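Local atomic coordinates of esterase (uncultured bacterium pCosCE1, PDB entry 7ATL), a protein that probably hydrolyses carboxylic esters as a family VIII carboxylesterase of beta-lactamase-like fold, with promiscuous acyltransferase activity. Residues T308-L322 against L327-W339. Sequence-based numbering, arbitrary orientation.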
loop_
_atom_site.group_PDB
_atom_site.type_symbol
_atom_site.label_atom_id
_atom_site.label_comp_id
_atom_site.label_asym_id
_atom_site.label_seq_id
_atom_site.Cartn_x
_atom_site.Cartn_y
_atom_site.Cartn_z
ATOM N N THR A 308 -13.727 -5.540 1.984
ATOM C CA THR A 308 -12.592 -4.595 2.028
ATOM C C THR A 308 -12.242 -4.045 0.634
ATOM O O THR A 308 -11.617 -2.978 0.578
ATOM C CB THR A 308 -11.407 -5.257 2.713
ATOM O OG1 THR A 308 -10.975 -6.219 1.758
ATOM C CG2 THR A 308 -11.782 -5.844 4.058
ATOM N N GLN A 309 -12.583 -4.757 -0.438
ATOM C CA GLN A 309 -12.556 -4.283 -1.847
ATOM C C GLN A 309 -13.952 -4.478 -2.438
ATOM O O GLN A 309 -14.058 -4.850 -3.623
ATOM C CB GLN A 309 -11.578 -5.090 -2.697
ATOM C CG GLN A 309 -10.173 -5.155 -2.124
ATOM C CD GLN A 309 -9.382 -3.943 -2.528
ATOM O OE1 GLN A 309 -8.596 -3.990 -3.463
ATOM N NE2 GLN A 309 -9.620 -2.835 -1.850
ATOM N N GLY A 310 -14.984 -4.226 -1.640
ATOM C CA GLY A 310 -16.358 -4.586 -2.004
ATOM C C GLY A 310 -16.645 -6.038 -1.634
ATOM O O GLY A 310 -15.789 -6.720 -1.038
ATOM N N PRO A 311 -17.861 -6.532 -1.984
ATOM C CA PRO A 311 -18.309 -7.868 -1.578
ATOM C C PRO A 311 -17.295 -8.953 -1.988
ATOM O O PRO A 311 -16.787 -8.870 -3.096
ATOM C CB PRO A 311 -19.639 -8.044 -2.328
ATOM C CG PRO A 311 -20.126 -6.621 -2.571
ATOM C CD PRO A 311 -18.861 -5.820 -2.802
ATOM N N GLY A 312 -17.009 -9.891 -1.076
ATOM C CA GLY A 312 -16.263 -11.139 -1.321
ATOM C C GLY A 312 -14.853 -11.076 -0.768
ATOM O O GLY A 312 -14.140 -12.079 -0.808
ATOM N N TRP A 313 -14.455 -9.909 -0.287
ATOM C CA TRP A 313 -13.065 -9.607 0.131
ATOM C C TRP A 313 -12.971 -9.392 1.655
ATOM O O TRP A 313 -13.694 -8.528 2.201
ATOM C CB TRP A 313 -12.616 -8.373 -0.630
ATOM C CG TRP A 313 -12.381 -8.546 -2.092
ATOM C CD1 TRP A 313 -13.235 -8.214 -3.103
ATOM C CD2 TRP A 313 -11.143 -8.926 -2.718
ATOM N NE1 TRP A 313 -12.628 -8.400 -4.317
ATOM C CE2 TRP A 313 -11.337 -8.819 -4.108
ATOM C CE3 TRP A 313 -9.898 -9.340 -2.241
ATOM C CZ2 TRP A 313 -10.339 -9.143 -5.021
ATOM C CZ3 TRP A 313 -8.903 -9.633 -3.142
ATOM C CH2 TRP A 313 -9.123 -9.534 -4.510
ATOM N N GLY A 314 -12.156 -10.208 2.317
ATOM C CA GLY A 314 -11.744 -10.049 3.714
ATOM C C GLY A 314 -10.417 -9.329 3.766
ATOM O O GLY A 314 -10.124 -8.575 2.834
ATOM N N PHE A 315 -9.626 -9.566 4.804
ATOM C CA PHE A 315 -8.275 -8.988 4.940
ATOM C C PHE A 315 -7.366 -9.959 5.683
ATOM O O PHE A 315 -7.807 -10.642 6.650
ATOM C CB PHE A 315 -8.329 -7.653 5.674
ATOM C CG PHE A 315 -7.215 -6.720 5.290
ATOM C CD1 PHE A 315 -7.331 -5.895 4.193
ATOM C CD2 PHE A 315 -6.048 -6.673 6.027
ATOM C CE1 PHE A 315 -6.302 -5.037 3.848
ATOM C CE2 PHE A 315 -5.029 -5.797 5.689
ATOM C CZ PHE A 315 -5.145 -5.001 4.584
ATOM N N GLY A 316 -6.117 -10.001 5.234
ATOM C CA GLY A 316 -5.066 -10.870 5.770
ATOM C C GLY A 316 -4.031 -10.034 6.470
ATOM O O GLY A 316 -4.445 -9.150 7.254
ATOM N N PHE A 317 -2.754 -10.346 6.231
ATOM C CA PHE A 317 -1.582 -9.531 6.598
ATOM C C PHE A 317 -0.935 -9.054 5.302
ATOM O O PHE A 317 -0.332 -9.909 4.600
ATOM C CB PHE A 317 -0.590 -10.337 7.426
ATOM C CG PHE A 317 -1.122 -10.985 8.680
ATOM C CD1 PHE A 317 -2.222 -10.475 9.354
ATOM C CD2 PHE A 317 -0.482 -12.098 9.212
ATOM C CE1 PHE A 317 -2.694 -11.078 10.511
ATOM C CE2 PHE A 317 -0.940 -12.685 10.378
ATOM C CZ PHE A 317 -2.047 -12.172 11.027
ATOM N N GLY A 318 -1.104 -7.765 4.972
ATOM C CA GLY A 318 -0.482 -7.115 3.799
ATOM C C GLY A 318 -1.471 -6.696 2.718
ATOM O O GLY A 318 -1.101 -5.861 1.894
ATOM N N GLY A 319 -2.686 -7.242 2.706
ATOM C CA GLY A 319 -3.743 -6.783 1.781
ATOM C C GLY A 319 -5.037 -7.551 1.965
ATOM O O GLY A 319 -5.134 -8.287 2.931
ATOM N N ALA A 320 -5.985 -7.353 1.055
ATOM C CA ALA A 320 -7.335 -7.953 1.083
ATOM C C ALA A 320 -7.261 -9.378 0.519
ATOM O O ALA A 320 -6.457 -9.622 -0.423
ATOM C CB ALA A 320 -8.313 -7.109 0.293
ATOM N N VAL A 321 -8.073 -10.272 1.087
ATOM C CA VAL A 321 -8.125 -11.709 0.737
ATOM C C VAL A 321 -9.467 -11.949 0.075
ATOM O O VAL A 321 -10.471 -11.601 0.695
ATOM C CB VAL A 321 -7.973 -12.588 1.985
ATOM C CG1 VAL A 321 -8.303 -14.056 1.685
ATOM C CG2 VAL A 321 -6.590 -12.431 2.597
ATOM N N LEU A 322 -9.462 -12.539 -1.115
ATOM C CA LEU A 322 -10.695 -12.909 -1.843
ATOM C C LEU A 322 -11.203 -14.216 -1.245
ATOM O O LEU A 322 -10.463 -15.208 -1.289
ATOM C CB LEU A 322 -10.347 -13.061 -3.322
ATOM C CG LEU A 322 -11.522 -13.341 -4.244
ATOM C CD1 LEU A 322 -12.568 -12.254 -4.094
ATOM C CD2 LEU A 322 -11.059 -13.441 -5.691
ATOM N N LEU A 327 -19.261 -13.570 -5.868
ATOM C CA LEU A 327 -19.872 -12.387 -5.240
ATOM C C LEU A 327 -19.139 -11.133 -5.718
ATOM O O LEU A 327 -19.819 -10.129 -5.924
ATOM C CB LEU A 327 -19.789 -12.569 -3.727
ATOM C CG LEU A 327 -20.559 -11.550 -2.892
ATOM C CD1 LEU A 327 -22.021 -11.501 -3.298
ATOM C CD2 LEU A 327 -20.433 -11.876 -1.410
ATOM N N ALA A 328 -17.812 -11.199 -5.904
ATOM C CA ALA A 328 -16.913 -10.056 -6.227
ATOM C C ALA A 328 -16.817 -9.820 -7.737
ATOM O O ALA A 328 -16.258 -8.767 -8.154
ATOM C CB ALA A 328 -15.539 -10.300 -5.662
ATOM N N ALA A 329 -17.305 -10.788 -8.518
ATOM C CA ALA A 329 -17.465 -10.692 -9.985
ATOM C C ALA A 329 -16.107 -10.329 -10.566
ATOM O O ALA A 329 -16.015 -9.294 -11.213
ATOM C CB ALA A 329 -18.522 -9.669 -10.324
ATOM N N THR A 330 -15.108 -11.150 -10.239
ATOM C CA THR A 330 -13.696 -11.055 -10.665
ATOM C C THR A 330 -13.305 -12.404 -11.266
ATOM O O THR A 330 -13.703 -13.443 -10.732
ATOM C CB THR A 330 -12.784 -10.699 -9.480
ATOM O OG1 THR A 330 -11.408 -10.610 -9.885
ATOM C CG2 THR A 330 -12.881 -11.711 -8.354
ATOM N N PRO A 331 -12.463 -12.437 -12.333
ATOM C CA PRO A 331 -11.844 -13.681 -12.794
ATOM C C PRO A 331 -10.709 -14.135 -11.860
ATOM O O PRO A 331 -10.166 -15.197 -12.085
ATOM C CB PRO A 331 -11.291 -13.307 -14.178
ATOM C CG PRO A 331 -10.930 -11.842 -14.032
ATOM C CD PRO A 331 -12.004 -11.277 -13.117
ATOM N N GLN A 332 -10.346 -13.328 -10.855
ATOM C CA GLN A 332 -9.342 -13.738 -9.835
ATOM C C GLN A 332 -9.919 -14.921 -9.053
ATOM O O GLN A 332 -11.134 -15.035 -8.962
ATOM C CB GLN A 332 -8.996 -12.601 -8.877
ATOM C CG GLN A 332 -8.416 -11.377 -9.551
ATOM C CD GLN A 332 -8.512 -10.123 -8.716
ATOM O OE1 GLN A 332 -9.571 -9.731 -8.232
ATOM N NE2 GLN A 332 -7.373 -9.474 -8.562
ATOM N N HIS A 333 -9.063 -15.779 -8.529
ATOM C CA HIS A 333 -9.479 -17.001 -7.802
ATOM C C HIS A 333 -9.389 -16.749 -6.289
ATOM O O HIS A 333 -8.559 -15.920 -5.850
ATOM C CB HIS A 333 -8.626 -18.197 -8.241
ATOM C CG HIS A 333 -8.774 -18.599 -9.675
ATOM N ND1 HIS A 333 -8.085 -17.980 -10.690
ATOM C CD2 HIS A 333 -9.453 -19.622 -10.253
ATOM C CE1 HIS A 333 -8.378 -18.570 -11.833
ATOM N NE2 HIS A 333 -9.207 -19.582 -11.592
ATOM N N ASN A 334 -10.181 -17.484 -5.515
ATOM C CA ASN A 334 -10.147 -17.416 -4.042
ATOM C C ASN A 334 -8.708 -17.589 -3.585
ATOM O O ASN A 334 -8.006 -18.376 -4.210
ATOM C CB ASN A 334 -11.096 -18.425 -3.425
ATOM C CG ASN A 334 -12.537 -18.125 -3.783
ATOM O OD1 ASN A 334 -12.948 -16.992 -4.030
ATOM N ND2 ASN A 334 -13.326 -19.168 -3.833
ATOM N N GLY A 335 -8.306 -16.833 -2.556
ATOM C CA GLY A 335 -6.939 -16.813 -1.995
ATOM C C GLY A 335 -6.092 -15.659 -2.527
ATOM O O GLY A 335 -4.964 -15.483 -2.025
ATOM N N THR A 336 -6.591 -14.945 -3.544
ATOM C CA THR A 336 -5.957 -13.757 -4.151
ATOM C C THR A 336 -5.716 -12.722 -3.054
ATOM O O THR A 336 -6.629 -12.483 -2.252
ATOM C CB THR A 336 -6.815 -13.180 -5.276
ATOM O OG1 THR A 336 -6.656 -14.046 -6.392
ATOM C CG2 THR A 336 -6.393 -11.796 -5.696
ATOM N N LEU A 337 -4.496 -12.207 -2.985
ATOM C CA LEU A 337 -4.106 -11.104 -2.080
ATOM C C LEU A 337 -3.982 -9.862 -2.951
ATOM O O LEU A 337 -3.295 -9.953 -3.974
ATOM C CB LEU A 337 -2.781 -11.443 -1.392
ATOM C CG LEU A 337 -2.403 -10.526 -0.230
ATOM C CD1 LEU A 337 -3.321 -10.776 0.962
ATOM C CD2 LEU A 337 -0.942 -10.710 0.161
ATOM N N GLN A 338 -4.626 -8.760 -2.571
ATOM C CA GLN A 338 -4.659 -7.527 -3.392
ATOM C C GLN A 338 -4.697 -6.303 -2.492
ATOM O O GLN A 338 -5.359 -6.349 -1.459
ATOM C CB GLN A 338 -5.914 -7.509 -4.260
ATOM C CG GLN A 338 -6.129 -6.210 -5.033
ATOM C CD GLN A 338 -7.272 -6.388 -5.997
ATOM O OE1 GLN A 338 -7.135 -7.009 -7.030
ATOM N NE2 GLN A 338 -8.433 -5.868 -5.654
ATOM N N TRP A 339 -4.069 -5.229 -2.934
ATOM C CA TRP A 339 -4.294 -3.870 -2.385
ATOM C C TRP A 339 -3.796 -2.856 -3.415
ATOM O O TRP A 339 -3.454 -3.295 -4.539
ATOM C CB TRP A 339 -3.607 -3.749 -1.021
ATOM C CG TRP A 339 -4.279 -2.792 -0.099
ATOM C CD1 TRP A 339 -3.721 -1.684 0.447
ATOM C CD2 TRP A 339 -5.629 -2.854 0.379
ATOM N NE1 TRP A 339 -4.632 -1.037 1.223
ATOM C CE2 TRP A 339 -5.820 -1.722 1.192
ATOM C CE3 TRP A 339 -6.698 -3.743 0.211
ATOM C CZ2 TRP A 339 -7.037 -1.458 1.828
ATOM C CZ3 TRP A 339 -7.900 -3.485 0.835
ATOM C CH2 TRP A 339 -8.062 -2.357 1.639
HETATM O O HOH W 1 -13.628 -7.642 -6.987
#
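Gln309 reaches strand 337-339 through its amide: its OE1 accepts a nearly straight hydrogen bond from Gln338 NE2 (2.9 Å, 165° at the hydrogen), the two amide planes steeply inclined. A bend at chi2 turns the amide so that NE2 also donates to the preceding carbonyl, Thr308 O. Gln338 in turn accepts at OE1 from Gln332 NE2, forming a chain of three hydrogen-bonded side-chain amides that Thr330 OG1 extends by donating to Gln332 OE1. Farther along, Pro311 CB rests on Leu327 CG. The indole of Trp313 is sandwiched, Leu322 CD1 lying over the centre of one face and Gln309 CB toward the rim of the other; at its edge, a water accepts from NE1 (3.0 Å) and donates to Ala328 O. Phe315 drives its edge into the face of Trp339 in a T-shaped stack, centroids 5.1 Å apart and planes at 88°, while Trp339 NE1 is hydrogen-bonded to Tyr171 OH. Ala320 and Gln338 form a hydrogen-bonded antiparallel pair, Ala320 N to Gln338 O measuring 2.8 Å. Leu322 continues the pairing, its N donating to Thr336 O and its O accepting from Gly335 N (3.0 Å) in the type II turn His333-Thr336. CG anti to the backbone N (chi1 -176°) carries its methyls toward 327-339, CD2 lying 3.7 Å from Thr330 CG2. Strand 320-322 thus lies between 313-315 and 337-341 near one edge of the beta-lactamase fold's antiparallel sheet, where Trp339 also touches a probable SxxK catalytic motif.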